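Local coordinates for N-acetylmuramoyl-L-alanine amidase domain-containing protein SAOUHSC_02979 (Staphylococcus aureus, PDB 5T1Q) that probably cleaves amide bonds of cell-wall peptidoglycan as a secreted hydrolase, this chain holding its glucosaminidase-type domain and its C-terminal CHAP domain, at residues K15-Q20 against G307-Y312; A19-N24 against L272-N277; G251-Y256 against G313-V318; T266-D271 against R285-S290; A298-A303 against S354-K359. All blocks are in the same frame, centred on the assembly; numbering follows the deposited sequence.

Interaction 1 of 5, residues K15-Q20 against G307-Y312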
# COMPACT_ATOMS: atom_id res chain seq x y z
N LYS A 15 10.78 -17.12 4.43
CA LYS A 15 9.73 -16.34 3.75
C LYS A 15 8.38 -17.07 3.71
O LYS A 15 8.33 -18.29 3.66
CB LYS A 15 10.15 -15.96 2.32
CG LYS A 15 10.14 -17.11 1.32
CD LYS A 15 10.52 -16.64 -0.08
CE LYS A 15 10.45 -17.79 -1.07
NZ LYS A 15 10.71 -17.33 -2.47
N SER A 16 7.30 -16.30 3.70
CA SER A 16 5.95 -16.85 3.70
C SER A 16 5.08 -16.18 2.66
O SER A 16 5.43 -15.14 2.12
CB SER A 16 5.29 -16.62 5.07
OG SER A 16 6.06 -17.18 6.12
N LYS A 17 3.94 -16.80 2.37
CA LYS A 17 2.96 -16.15 1.53
C LYS A 17 2.32 -15.08 2.40
O LYS A 17 2.26 -15.25 3.61
CB LYS A 17 1.92 -17.13 0.97
CG LYS A 17 2.43 -17.90 -0.23
CD LYS A 17 1.32 -18.59 -1.01
CE LYS A 17 0.76 -19.77 -0.25
NZ LYS A 17 -0.24 -20.49 -1.08
N PRO A 18 1.92 -13.95 1.80
CA PRO A 18 1.31 -12.92 2.63
C PRO A 18 0.06 -13.43 3.33
O PRO A 18 -0.76 -14.09 2.70
CB PRO A 18 0.95 -11.83 1.61
CG PRO A 18 1.97 -12.00 0.54
CD PRO A 18 2.09 -13.49 0.41
N ALA A 19 -0.05 -13.15 4.62
CA ALA A 19 -1.22 -13.56 5.38
C ALA A 19 -2.46 -12.77 4.93
O ALA A 19 -2.39 -11.56 4.73
CB ALA A 19 -0.99 -13.35 6.87
N GLN A 20 -3.58 -13.47 4.75
CA GLN A 20 -4.86 -12.86 4.36
C GLN A 20 -5.79 -12.64 5.56
O GLN A 20 -6.86 -12.03 5.42
CB GLN A 20 -5.59 -13.77 3.37
CG GLN A 20 -4.89 -13.96 2.03
CD GLN A 20 -5.76 -14.69 1.03
OE1 GLN A 20 -6.83 -15.20 1.37
NE2 GLN A 20 -5.30 -14.73 -0.21
N GLY A 307 -7.17 -20.56 -11.38
CA GLY A 307 -5.92 -19.87 -11.12
C GLY A 307 -5.79 -19.19 -9.77
O GLY A 307 -4.75 -18.61 -9.48
N ALA A 308 -6.82 -19.24 -8.93
CA ALA A 308 -6.72 -18.59 -7.60
C ALA A 308 -5.67 -19.31 -6.75
O ALA A 308 -5.39 -20.48 -6.96
CB ALA A 308 -8.07 -18.59 -6.90
N ASP A 309 -5.11 -18.61 -5.77
CA ASP A 309 -4.09 -19.19 -4.89
C ASP A 309 -4.45 -20.62 -4.44
O ASP A 309 -5.57 -20.87 -3.94
CB ASP A 309 -3.87 -18.28 -3.69
CG ASP A 309 -2.62 -18.63 -2.91
OD1 ASP A 309 -2.60 -19.66 -2.20
OD2 ASP A 309 -1.68 -17.80 -2.98
N GLN A 310 -3.50 -21.53 -4.62
CA GLN A 310 -3.68 -22.96 -4.33
C GLN A 310 -4.08 -23.31 -2.90
O GLN A 310 -4.73 -24.33 -2.69
CB GLN A 310 -2.42 -23.75 -4.72
CG GLN A 310 -2.27 -23.96 -6.23
CD GLN A 310 -3.21 -25.03 -6.80
OE1 GLN A 310 -3.67 -25.92 -6.07
NE2 GLN A 310 -3.46 -24.98 -8.10
N HIS A 311 -3.70 -22.47 -1.95
CA HIS A 311 -4.02 -22.70 -0.54
C HIS A 311 -5.11 -21.76 -0.05
O HIS A 311 -6.08 -22.19 0.55
CB HIS A 311 -2.76 -22.56 0.32
CG HIS A 311 -3.02 -22.42 1.79
ND1 HIS A 311 -3.93 -23.20 2.47
CD2 HIS A 311 -2.41 -21.66 2.73
CE1 HIS A 311 -3.92 -22.88 3.75
NE2 HIS A 311 -3.00 -21.95 3.93
N TYR A 312 -4.97 -20.48 -0.38
CA TYR A 312 -5.89 -19.45 0.14
C TYR A 312 -7.10 -19.10 -0.71
O TYR A 312 -8.02 -18.47 -0.21
CB TYR A 312 -5.15 -18.13 0.41
CG TYR A 312 -4.07 -18.16 1.47
CD1 TYR A 312 -4.26 -18.83 2.67
CD2 TYR A 312 -2.93 -17.38 1.33
CE1 TYR A 312 -3.29 -18.80 3.67
CE2 TYR A 312 -1.96 -17.34 2.32
CZ TYR A 312 -2.14 -18.05 3.48
OH TYR A 312 -1.18 -18.03 4.46
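Gln20 and Tyr312 form the closely packed part of this contact, their side chains sliding past each other in opposite directions. The amide end of Gln20 lies against the root of the tyrosine: Gln20 NE2 is 3.5 Å from Tyr312 CB, and amide and ring planes stand 36° apart, too inclined for a parallel stack. Gln20 OE1 accepts a hydrogen bond from Ala275 N, a bond that limits rotation of the amide. Farther out on the ring, Tyr312 CE2 comes within 3.5 Å of Pro18 O and 4.1 Å of Lys17 CB. The outer side is looser and solvent-exposed. Here Lys17 and Asp309 meet tip to tip in a salt bridge: Lys17 NZ is 2.7 Å from Asp309 OD1, on its syn lone-pair side, and a bend at chi3 (-72°) puts Lys17 CE on course for it. The same oxygen takes backbone donors, His311 N at 3.0 Å and Tyr312 N at 3.1 Å, the latter from above the carboxylate plane. Three donors thus grip Asp309 OD1. The two backbone bonds define an Asx turn and a wider Asx motif, which shape the loop entering strand 314-321 of the CHAP domain.

Interaction 2 of 5, residues A19-N24 against L272-N277. With NA (sodium ion), chain E.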
# COMPACT_ATOMS: atom_id res chain seq x y z
N ALA A 19 -0.05 -13.15 4.62
CA ALA A 19 -1.22 -13.56 5.38
C ALA A 19 -2.46 -12.77 4.93
O ALA A 19 -2.39 -11.56 4.73
CB ALA A 19 -0.99 -13.35 6.87
N GLN A 20 -3.58 -13.47 4.75
CA GLN A 20 -4.86 -12.86 4.36
C GLN A 20 -5.79 -12.64 5.56
O GLN A 20 -6.86 -12.03 5.42
CB GLN A 20 -5.59 -13.77 3.37
CG GLN A 20 -4.89 -13.96 2.03
CD GLN A 20 -5.76 -14.69 1.03
OE1 GLN A 20 -6.83 -15.20 1.37
NE2 GLN A 20 -5.30 -14.73 -0.21
N SER A 21 -5.43 -13.21 6.71
CA SER A 21 -6.25 -13.07 7.91
C SER A 21 -5.37 -13.10 9.15
O SER A 21 -4.24 -13.55 9.08
CB SER A 21 -7.29 -14.20 7.99
OG SER A 21 -6.69 -15.47 8.05
N PHE A 22 -5.90 -12.60 10.26
CA PHE A 22 -5.16 -12.61 11.52
C PHE A 22 -5.55 -13.85 12.29
O PHE A 22 -6.64 -14.38 12.12
CB PHE A 22 -5.48 -11.40 12.39
CG PHE A 22 -5.08 -10.09 11.77
CD1 PHE A 22 -3.75 -9.78 11.60
CD2 PHE A 22 -6.04 -9.15 11.44
CE1 PHE A 22 -3.38 -8.56 11.06
CE2 PHE A 22 -5.67 -7.93 10.90
CZ PHE A 22 -4.34 -7.64 10.71
N ASN A 23 -4.65 -14.28 13.15
CA ASN A 23 -4.91 -15.40 14.04
C ASN A 23 -4.17 -15.10 15.35
O ASN A 23 -3.78 -13.96 15.59
CB ASN A 23 -4.50 -16.73 13.37
CG ASN A 23 -3.07 -16.70 12.85
OD1 ASN A 23 -2.14 -16.28 13.54
ND2 ASN A 23 -2.90 -17.16 11.61
N ASN A 24 -3.99 -16.11 16.20
CA ASN A 24 -3.25 -15.90 17.45
C ASN A 24 -1.75 -15.63 17.23
O ASN A 24 -1.11 -15.00 18.08
CB ASN A 24 -3.47 -17.09 18.40
CG ASN A 24 -4.92 -17.23 18.85
OD1 ASN A 24 -5.73 -16.31 18.70
ND2 ASN A 24 -5.26 -18.39 19.40
N LEU A 272 -14.05 -14.22 9.03
CA LEU A 272 -14.20 -15.18 7.93
C LEU A 272 -12.89 -15.87 7.52
O LEU A 272 -12.92 -16.79 6.71
CB LEU A 272 -14.89 -14.52 6.73
CG LEU A 272 -16.30 -13.94 6.96
CD1 LEU A 272 -16.83 -13.36 5.67
CD2 LEU A 272 -17.31 -14.93 7.50
N GLY A 273 -11.76 -15.44 8.08
CA GLY A 273 -10.46 -16.06 7.79
C GLY A 273 -9.95 -15.81 6.37
O GLY A 273 -10.27 -14.79 5.76
N ASP A 274 -9.14 -16.74 5.87
CA ASP A 274 -8.61 -16.62 4.50
C ASP A 274 -9.75 -16.66 3.49
O ASP A 274 -10.80 -17.24 3.75
CB ASP A 274 -7.61 -17.72 4.20
CG ASP A 274 -6.44 -17.73 5.16
OD1 ASP A 274 -6.05 -16.65 5.66
OD2 ASP A 274 -5.92 -18.82 5.42
N ALA A 275 -9.49 -16.08 2.32
CA ALA A 275 -10.50 -15.92 1.29
C ALA A 275 -11.39 -17.13 0.99
O ALA A 275 -12.60 -16.99 0.93
CB ALA A 275 -9.85 -15.43 0.01
N HIS A 276 -10.79 -18.30 0.78
CA HIS A 276 -11.57 -19.46 0.40
C HIS A 276 -12.58 -19.90 1.45
O HIS A 276 -13.54 -20.61 1.11
CB HIS A 276 -10.67 -20.65 0.02
CG HIS A 276 -9.94 -21.23 1.17
ND1 HIS A 276 -10.28 -22.45 1.72
CD2 HIS A 276 -8.91 -20.76 1.92
CE1 HIS A 276 -9.48 -22.71 2.74
NE2 HIS A 276 -8.66 -21.69 2.89
N ASN A 277 -12.35 -19.54 2.72
CA ASN A 277 -13.28 -19.88 3.78
C ASN A 277 -14.43 -18.90 3.90
O ASN A 277 -15.32 -19.13 4.70
CB ASN A 277 -12.58 -19.92 5.14
CG ASN A 277 -11.83 -21.20 5.37
OD1 ASN A 277 -12.28 -22.28 4.99
ND2 ASN A 277 -10.70 -21.11 6.06
NA NA E . -14.90 -22.32 0.89
O HOH W 1 -3.56 -15.74 6.21
O HOH W 2 -13.25 -23.63 1.74
O HOH W 3 -16.51 -24.17 0.15
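Gln20, Ser21 and Asp274 bury the most surface here. Gln20 meets the 272-277 loop through its OE1, which accepts a hydrogen bond from Ala275 N at 3.0 Å; the N-H points at the oxygen with an angle of 167°, and the donor sits nearly along the C=O axis. The Ala275 methyl presses close, Ala275 CB lying 3.3 Å from Gln20 OE1. Ser21 and Asp274 share a second polar link: Ser21 OG donates to Asp274 OD1 over 2.7 Å, from 49° above the carboxylate plane. A chi1 of 61° places Ser21 OG between its own backbone N and carbonyl carbon, while Ser21 CB rests 3.5 Å from Gly273 C. Asp274 OD1 has a further donor, water 1, at 2.7 Å; this water also accepts from Gln20 N, so one carboxylate oxygen ties the backbone and a side chain of the N-terminal segment together. Gly273, at a positive phi that favours glycine, lies beside Ser21, with Gly273 CA 5.2 Å from Ser21 CA. Both Gln20 and Ala275 also touch Cys253 of helix 253-262. The loop then runs into helix 278-284 through the sodium site, where His276 O binds the ion at 2.2 Å, joined by Asn279, Asn280, Glu302 and two waters.

Interaction 3 of 5, residues G251-Y256 against G313-V318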
# COMPACT_ATOMS: atom_id res chain seq x y z
N GLY A 251 -4.45 -4.07 2.94
CA GLY A 251 -4.15 -4.24 1.52
C GLY A 251 -4.42 -5.60 0.89
O GLY A 251 -4.53 -5.69 -0.32
N GLN A 252 -4.54 -6.66 1.69
CA GLN A 252 -4.79 -8.00 1.11
C GLN A 252 -6.19 -8.10 0.50
O GLN A 252 -7.02 -7.21 0.70
CB GLN A 252 -4.53 -9.08 2.15
CG GLN A 252 -3.09 -9.05 2.65
CD GLN A 252 -2.09 -9.29 1.53
OE1 GLN A 252 -2.25 -10.21 0.73
NE2 GLN A 252 -1.07 -8.45 1.46
N CYS A 253 -6.45 -9.17 -0.25
CA CYS A 253 -7.73 -9.29 -0.97
C CYS A 253 -8.92 -9.24 -0.04
O CYS A 253 -9.94 -8.69 -0.38
CB CYS A 253 -7.77 -10.54 -1.83
SG CYS A 253 -7.59 -12.11 -0.96
N THR A 254 -8.76 -9.84 1.13
CA THR A 254 -9.77 -9.89 2.17
C THR A 254 -10.06 -8.49 2.69
O THR A 254 -11.21 -8.06 2.74
CB THR A 254 -9.28 -10.78 3.32
OG1 THR A 254 -7.94 -10.43 3.62
CG2 THR A 254 -9.28 -12.23 2.92
N TRP A 255 -9.00 -7.77 3.06
CA TRP A 255 -9.14 -6.39 3.52
C TRP A 255 -9.82 -5.51 2.46
O TRP A 255 -10.63 -4.65 2.78
CB TRP A 255 -7.75 -5.81 3.86
CG TRP A 255 -7.77 -4.35 4.20
CD1 TRP A 255 -7.87 -3.79 5.44
CD2 TRP A 255 -7.69 -3.25 3.28
NE1 TRP A 255 -7.85 -2.42 5.35
CE2 TRP A 255 -7.74 -2.07 4.03
CE3 TRP A 255 -7.57 -3.17 1.90
CZ2 TRP A 255 -7.69 -0.80 3.44
CZ3 TRP A 255 -7.52 -1.90 1.30
CH2 TRP A 255 -7.58 -0.74 2.08
N TYR A 256 -9.46 -5.70 1.20
CA TYR A 256 -10.02 -4.85 0.15
C TYR A 256 -11.53 -5.04 0.03
O TYR A 256 -12.26 -4.05 -0.03
CB TYR A 256 -9.32 -5.08 -1.22
CG TYR A 256 -10.01 -4.32 -2.31
CD1 TYR A 256 -9.74 -2.96 -2.53
CD2 TYR A 256 -10.98 -4.94 -3.11
CE1 TYR A 256 -10.41 -2.25 -3.51
CE2 TYR A 256 -11.67 -4.23 -4.09
CZ TYR A 256 -11.38 -2.89 -4.28
OH TYR A 256 -12.04 -2.19 -5.24
N GLY A 313 -7.10 -19.45 -1.99
CA GLY A 313 -8.18 -19.03 -2.86
C GLY A 313 -8.09 -17.51 -3.03
O GLY A 313 -7.03 -16.92 -2.85
N HIS A 314 -9.21 -16.88 -3.29
CA HIS A 314 -9.23 -15.46 -3.53
C HIS A 314 -10.61 -14.91 -3.30
O HIS A 314 -11.59 -15.64 -3.36
CB HIS A 314 -8.76 -15.21 -4.97
CG HIS A 314 -8.68 -13.77 -5.34
ND1 HIS A 314 -7.80 -12.90 -4.73
CD2 HIS A 314 -9.33 -13.05 -6.28
CE1 HIS A 314 -7.94 -11.69 -5.25
NE2 HIS A 314 -8.87 -11.75 -6.19
N VAL A 315 -10.69 -13.62 -3.02
CA VAL A 315 -11.96 -12.93 -2.86
C VAL A 315 -11.87 -11.57 -3.56
O VAL A 315 -10.83 -10.90 -3.53
CB VAL A 315 -12.43 -12.88 -1.38
CG1 VAL A 315 -11.51 -12.00 -0.53
CG2 VAL A 315 -13.85 -12.39 -1.28
N ALA A 316 -12.97 -11.17 -4.20
CA ALA A 316 -13.05 -9.92 -4.95
C ALA A 316 -14.42 -9.31 -4.76
O ALA A 316 -15.30 -9.94 -4.17
CB ALA A 316 -12.79 -10.17 -6.42
N PHE A 317 -14.59 -8.08 -5.23
CA PHE A 317 -15.84 -7.36 -5.11
C PHE A 317 -16.52 -7.24 -6.47
O PHE A 317 -15.87 -6.86 -7.44
CB PHE A 317 -15.57 -5.96 -4.53
CG PHE A 317 -16.80 -5.11 -4.37
CD1 PHE A 317 -17.62 -5.25 -3.27
CD2 PHE A 317 -17.15 -4.17 -5.33
CE1 PHE A 317 -18.76 -4.47 -3.11
CE2 PHE A 317 -18.30 -3.40 -5.19
CZ PHE A 317 -19.10 -3.54 -4.07
N VAL A 318 -17.80 -7.58 -6.56
CA VAL A 318 -18.54 -7.49 -7.81
C VAL A 318 -18.98 -6.03 -8.09
O VAL A 318 -19.89 -5.51 -7.43
CB VAL A 318 -19.79 -8.39 -7.82
CG1 VAL A 318 -20.55 -8.28 -9.14
CG2 VAL A 318 -19.41 -9.83 -7.54
O HOH W 4 -9.74 -8.35 -3.30
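Cys253, the first residue of helix 253-262, turns its side chain toward strand 314-318. Its CB meets two neighbours, 3.5 Å from Val315 O and 3.6 Å from His314 CE1. One bond on, chi1 of 60° puts SG between the backbone N and the carbonyl carbon of Cys253; there the sulfur lies 3.9 Å from His314 ND1 and just as far from Val315 CG1. Seen against the whole imidazole, Cys253 SG is 57° off the ring normal, an oblique approach. A cysteine at the start of a helix facing a histidine on a neighbouring strand is the active-site layout of CHAP and other papain-like enzymes, so the pair is consistent with a catalytic Cys-His couple; Glu331, which accepts a hydrogen bond from His314 NE2, would complete a triad. Water 4 donates to both Cys253 O (2.9 Å) and Val315 O (2.8 Å), bridging helix and strand where their backbones do not bond directly. The Thr254 and Val315 side chains cross at about a right angle, Thr254 CG2 4.1 Å from Val315 CG1. Three residues after Cys253, Tyr256 CE2 packs 4.3 Å from Phe317 CB, while Tyr256 OH is hydrogen-bonded to Ser330 OG.

Interaction 4 of 5, residues T266-D271 against R285-S290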
# COMPACT_ATOMS: atom_id res chain seq x y z
N THR A 266 -22.68 -1.62 3.46
CA THR A 266 -22.96 -3.02 3.78
C THR A 266 -21.70 -3.60 4.38
O THR A 266 -20.59 -3.21 4.02
CB THR A 266 -23.44 -3.85 2.56
OG1 THR A 266 -22.33 -4.35 1.81
CG2 THR A 266 -24.36 -3.02 1.65
N SER A 267 -21.87 -4.51 5.32
CA SER A 267 -20.73 -5.08 6.00
C SER A 267 -20.69 -6.60 5.97
O SER A 267 -21.70 -7.28 5.73
CB SER A 267 -20.71 -4.61 7.45
OG SER A 267 -21.84 -5.08 8.15
N ILE A 268 -19.49 -7.09 6.23
CA ILE A 268 -19.18 -8.50 6.32
C ILE A 268 -18.26 -8.63 7.54
O ILE A 268 -17.41 -7.77 7.75
CB ILE A 268 -18.56 -8.97 4.99
CG1 ILE A 268 -18.64 -10.48 4.87
CG2 ILE A 268 -17.11 -8.48 4.82
CD1 ILE A 268 -18.44 -10.97 3.46
N SER A 269 -18.42 -9.66 8.37
CA SER A 269 -17.61 -9.79 9.59
C SER A 269 -16.11 -10.01 9.36
O SER A 269 -15.67 -10.35 8.26
CB SER A 269 -18.14 -10.88 10.53
OG SER A 269 -18.19 -12.12 9.88
N GLY A 270 -15.35 -9.82 10.44
CA GLY A 270 -13.91 -9.93 10.41
C GLY A 270 -13.36 -11.29 10.76
O GLY A 270 -12.13 -11.46 10.78
N ASP A 271 -14.25 -12.26 10.99
CA ASP A 271 -13.88 -13.61 11.41
C ASP A 271 -13.99 -14.66 10.29
O ASP A 271 -14.01 -15.86 10.57
CB ASP A 271 -14.76 -14.04 12.61
CG ASP A 271 -16.21 -14.46 12.20
OD1 ASP A 271 -16.76 -14.00 11.16
OD2 ASP A 271 -16.82 -15.27 12.93
N ARG A 285 -22.74 -18.22 9.21
CA ARG A 285 -23.00 -16.99 9.98
C ARG A 285 -24.17 -16.13 9.46
O ARG A 285 -24.20 -14.90 9.64
CB ARG A 285 -21.69 -16.19 10.11
CG ARG A 285 -20.64 -16.89 10.99
CD ARG A 285 -19.21 -16.53 10.59
NE ARG A 285 -18.18 -17.29 11.31
CZ ARG A 285 -17.92 -18.59 11.15
NH1 ARG A 285 -16.94 -19.14 11.85
NH2 ARG A 285 -18.62 -19.35 10.31
N ASP A 286 -25.12 -16.78 8.79
CA ASP A 286 -26.39 -16.16 8.38
C ASP A 286 -26.36 -15.16 7.21
O ASP A 286 -27.27 -14.37 7.07
CB ASP A 286 -27.07 -15.52 9.60
CG ASP A 286 -28.58 -15.39 9.43
OD1 ASP A 286 -29.22 -16.39 9.02
OD2 ASP A 286 -29.15 -14.32 9.77
N TYR A 287 -25.32 -15.18 6.39
CA TYR A 287 -25.27 -14.32 5.22
C TYR A 287 -25.93 -15.04 4.05
O TYR A 287 -25.95 -16.27 4.04
CB TYR A 287 -23.83 -14.00 4.84
CG TYR A 287 -23.16 -13.06 5.78
CD1 TYR A 287 -22.60 -13.50 6.97
CD2 TYR A 287 -23.07 -11.71 5.47
CE1 TYR A 287 -21.99 -12.61 7.84
CE2 TYR A 287 -22.46 -10.82 6.34
CZ TYR A 287 -21.92 -11.29 7.52
OH TYR A 287 -21.32 -10.40 8.37
N GLN A 288 -26.49 -14.28 3.10
CA GLN A 288 -27.08 -14.84 1.89
C GLN A 288 -25.89 -15.20 0.99
O GLN A 288 -25.07 -14.33 0.67
CB GLN A 288 -27.97 -13.82 1.14
CG GLN A 288 -29.06 -13.14 1.97
CD GLN A 288 -29.46 -11.74 1.44
OE1 GLN A 288 -29.56 -10.76 2.21
NE2 GLN A 288 -29.63 -11.63 0.11
N VAL A 289 -25.78 -16.46 0.60
CA VAL A 289 -24.67 -16.92 -0.24
C VAL A 289 -25.25 -17.80 -1.33
O VAL A 289 -26.05 -18.70 -1.03
CB VAL A 289 -23.65 -17.76 0.56
CG1 VAL A 289 -22.44 -18.13 -0.30
CG2 VAL A 289 -23.19 -17.05 1.82
N SER A 290 -24.87 -17.55 -2.59
CA SER A 290 -25.33 -18.40 -3.68
C SER A 290 -24.38 -18.34 -4.89
O SER A 290 -23.41 -17.56 -4.91
CB SER A 290 -26.75 -18.03 -4.12
OG SER A 290 -26.76 -16.98 -5.06
O HOH W 5 -21.96 -7.93 8.91
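Asp271 and Arg285 form the salt bridge, reaching toward each other tip to tip. Arg285, its chain extended from CG to NE, donates through NE to Asp271 OD2 at 2.9 Å, with the oxygen in the guanidinium plane. Seen from the acceptor, the donor stands 40° above the carboxylate plane, and the two flat groups are turned 62° apart. The other oxygen is held from within its own segment, Ser269 OG donating to Asp271 OD1 over 2.7 Å, so both carboxylate oxygens are engaged. Neutral hydrogen bonding centres on the tyrosine hydroxyl: Ser269 N donates to Tyr287 OH at 3.0 Å along a bent path (132°), and water 5, 2.6 Å from Tyr287 OH, links it to Ser267 OG. A further polar atom, Ser267 O, lies at the ring edge 3.7 Å from Tyr287 CE2. In the apolar packing, Ile268 and Tyr287 cross at about a right angle, with Ile268 CG1 4.1 Å from Tyr287 CE2. Within the CHAP domain, Ile268 is also packed on helix 253-262 and on Trp278 of helix 278-284; Tyr287 touches Ala282 of the latter helix, and both side chains reach Ile356 on strand 354-357, next to strand 288-290 in the sheet.

Interaction 5 of 5, residues A298-A303 against S354-K359. With NA (sodium ion), chain E.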
# COMPACT_ATOMS: atom_id res chain seq x y z
N ALA A 298 -19.57 -9.94 -2.35
CA ALA A 298 -18.19 -10.42 -2.31
C ALA A 298 -18.21 -11.70 -3.16
O ALA A 298 -19.11 -12.52 -3.00
CB ALA A 298 -17.77 -10.75 -0.89
N VAL A 299 -17.26 -11.86 -4.08
CA VAL A 299 -17.21 -13.07 -4.90
C VAL A 299 -16.02 -13.91 -4.47
O VAL A 299 -14.88 -13.43 -4.42
CB VAL A 299 -17.25 -12.78 -6.42
CG1 VAL A 299 -16.14 -11.83 -6.84
CG2 VAL A 299 -17.18 -14.07 -7.22
N VAL A 300 -16.30 -15.17 -4.14
CA VAL A 300 -15.27 -16.06 -3.66
C VAL A 300 -14.83 -17.12 -4.68
O VAL A 300 -15.67 -17.75 -5.33
CB VAL A 300 -15.76 -16.78 -2.40
CG1 VAL A 300 -14.70 -17.77 -1.90
CG2 VAL A 300 -16.14 -15.76 -1.34
N PHE A 301 -13.51 -17.30 -4.75
CA PHE A 301 -12.83 -18.30 -5.54
C PHE A 301 -12.28 -19.33 -4.54
O PHE A 301 -11.49 -18.95 -3.65
CB PHE A 301 -11.59 -17.70 -6.26
CG PHE A 301 -11.91 -16.76 -7.39
CD1 PHE A 301 -12.31 -15.45 -7.14
CD2 PHE A 301 -11.75 -17.16 -8.71
CE1 PHE A 301 -12.57 -14.57 -8.18
CE2 PHE A 301 -12.03 -16.28 -9.76
CZ PHE A 301 -12.42 -14.99 -9.50
N GLU A 302 -12.65 -20.60 -4.69
CA GLU A 302 -12.12 -21.65 -3.81
C GLU A 302 -10.60 -21.82 -4.03
O GLU A 302 -10.04 -21.32 -5.01
CB GLU A 302 -12.82 -23.00 -4.06
CG GLU A 302 -14.34 -23.03 -3.82
CD GLU A 302 -14.73 -22.97 -2.34
OE1 GLU A 302 -13.85 -22.82 -1.47
OE2 GLU A 302 -15.94 -23.09 -2.02
N ALA A 303 -9.92 -22.43 -3.07
CA ALA A 303 -8.49 -22.71 -3.16
C ALA A 303 -8.19 -23.39 -4.51
O ALA A 303 -8.81 -24.37 -4.86
CB ALA A 303 -8.08 -23.62 -2.01
N SER A 354 -19.00 -18.28 -5.74
CA SER A 354 -19.95 -18.00 -4.66
C SER A 354 -20.01 -16.52 -4.42
O SER A 354 -18.98 -15.85 -4.39
CB SER A 354 -19.56 -18.69 -3.37
OG SER A 354 -19.74 -20.05 -3.48
N TYR A 355 -21.23 -16.01 -4.25
CA TYR A 355 -21.49 -14.59 -4.01
C TYR A 355 -22.10 -14.38 -2.63
O TYR A 355 -23.12 -14.97 -2.33
CB TYR A 355 -22.40 -14.06 -5.09
CG TYR A 355 -21.79 -14.25 -6.46
CD1 TYR A 355 -21.94 -15.46 -7.15
CD2 TYR A 355 -21.00 -13.25 -7.03
CE1 TYR A 355 -21.33 -15.67 -8.38
CE2 TYR A 355 -20.40 -13.45 -8.27
CZ TYR A 355 -20.56 -14.66 -8.93
OH TYR A 355 -19.99 -14.85 -10.16
N ILE A 356 -21.45 -13.57 -1.81
CA ILE A 356 -21.93 -13.28 -0.46
C ILE A 356 -22.56 -11.90 -0.42
O ILE A 356 -21.89 -10.90 -0.72
CB ILE A 356 -20.77 -13.31 0.56
CG1 ILE A 356 -20.00 -14.64 0.50
CG2 ILE A 356 -21.28 -13.06 1.98
CD1 ILE A 356 -18.67 -14.61 1.24
N THR A 357 -23.83 -11.83 -0.05
CA THR A 357 -24.48 -10.54 0.12
C THR A 357 -24.18 -10.08 1.54
O THR A 357 -24.42 -10.81 2.47
CB THR A 357 -26.00 -10.64 -0.08
OG1 THR A 357 -26.26 -11.09 -1.42
CG2 THR A 357 -26.72 -9.29 0.14
N GLY A 358 -23.63 -8.87 1.69
CA GLY A 358 -23.32 -8.33 3.03
C GLY A 358 -24.57 -7.86 3.76
O GLY A 358 -25.62 -7.70 3.15
N LYS A 359 -24.46 -7.63 5.06
CA LYS A 359 -25.57 -7.14 5.88
C LYS A 359 -25.44 -5.64 6.07
O LYS A 359 -24.55 -5.02 5.50
CB LYS A 359 -25.59 -7.85 7.23
CG LYS A 359 -25.99 -9.30 7.11
CD LYS A 359 -25.70 -10.06 8.39
CE LYS A 359 -25.92 -11.55 8.19
NZ LYS A 359 -25.30 -12.35 9.28
OXT LYS A 359 -26.22 -5.00 6.79
NA NA E . -14.90 -22.32 0.89
O HOH W 3 -16.51 -24.17 0.15
O HOH W 2 -13.25 -23.63 1.74
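Ala298 and Ile356 form a hydrogen-bonded antiparallel pair, Val299 and Tyr355 a non-hydrogen-bonded one, and Val300 and Ser354 a second hydrogen-bonded one; the short strand axes approach to 4.7 Å, with 149° between their N-to-C directions. The two strands are neighbours in the mixed sheet that carries the CHAP fold. Ile356 N donates to Ala298 O and Val300 N to Ser354 O, both at 2.8 Å, whereas Ser354 N to Val300 O is weak at 3.4 Å. On one face Val299 and Tyr355 lie side by side, pointing the same way. Val299 CG2, set anti to its backbone N, comes 3.4 Å from Tyr355 CE2, meeting the ring obliquely; the phenol end of Tyr355 is hydrogen-bonded to Ala350 O. On the other face, Val300 and Ile356 cross obliquely, Val300 CG2 3.8 Å from Ile356 CD1, and Ala298 CB is 4.2 Å from Ile356 CB. Trp278 of helix 278-284 packs against both Val300 and Ile356. Past the strand, Glu302 is bent at chi2 (-72°), which sets its CD, and joins His276, Asn279 and Asn280 at a sodium ion, its OE1 2.6 Å from the metal and its OE2 accepting from water 3 at 2.5 Å.

How the interactions relate
From the N terminus, interactions 1 and 2 both start in the loop after helix 9-13, sharing Ala19 and Gln20, and tie it to the CHAP domain. Interaction 3 opens at 251-256 and interaction 4 at 266-271 before interaction 2 closes at 272-277, so both cross it. Interaction 4 closes at 285-290, inside the spans of interactions 1 and 3. Interaction 5 opens at 298-303, after interactions 2 and 4 have ended. Interaction 1 then closes at 307-312, interaction 3 at 313-318, and interaction 5 at the C terminus, these three crossing one another. Strands 288-290, 354-357, 298-301 and 314-321 lie consecutively in one sheet, joining interactions 3, 4 and 5; interactions 2 and 5 share a sodium ion.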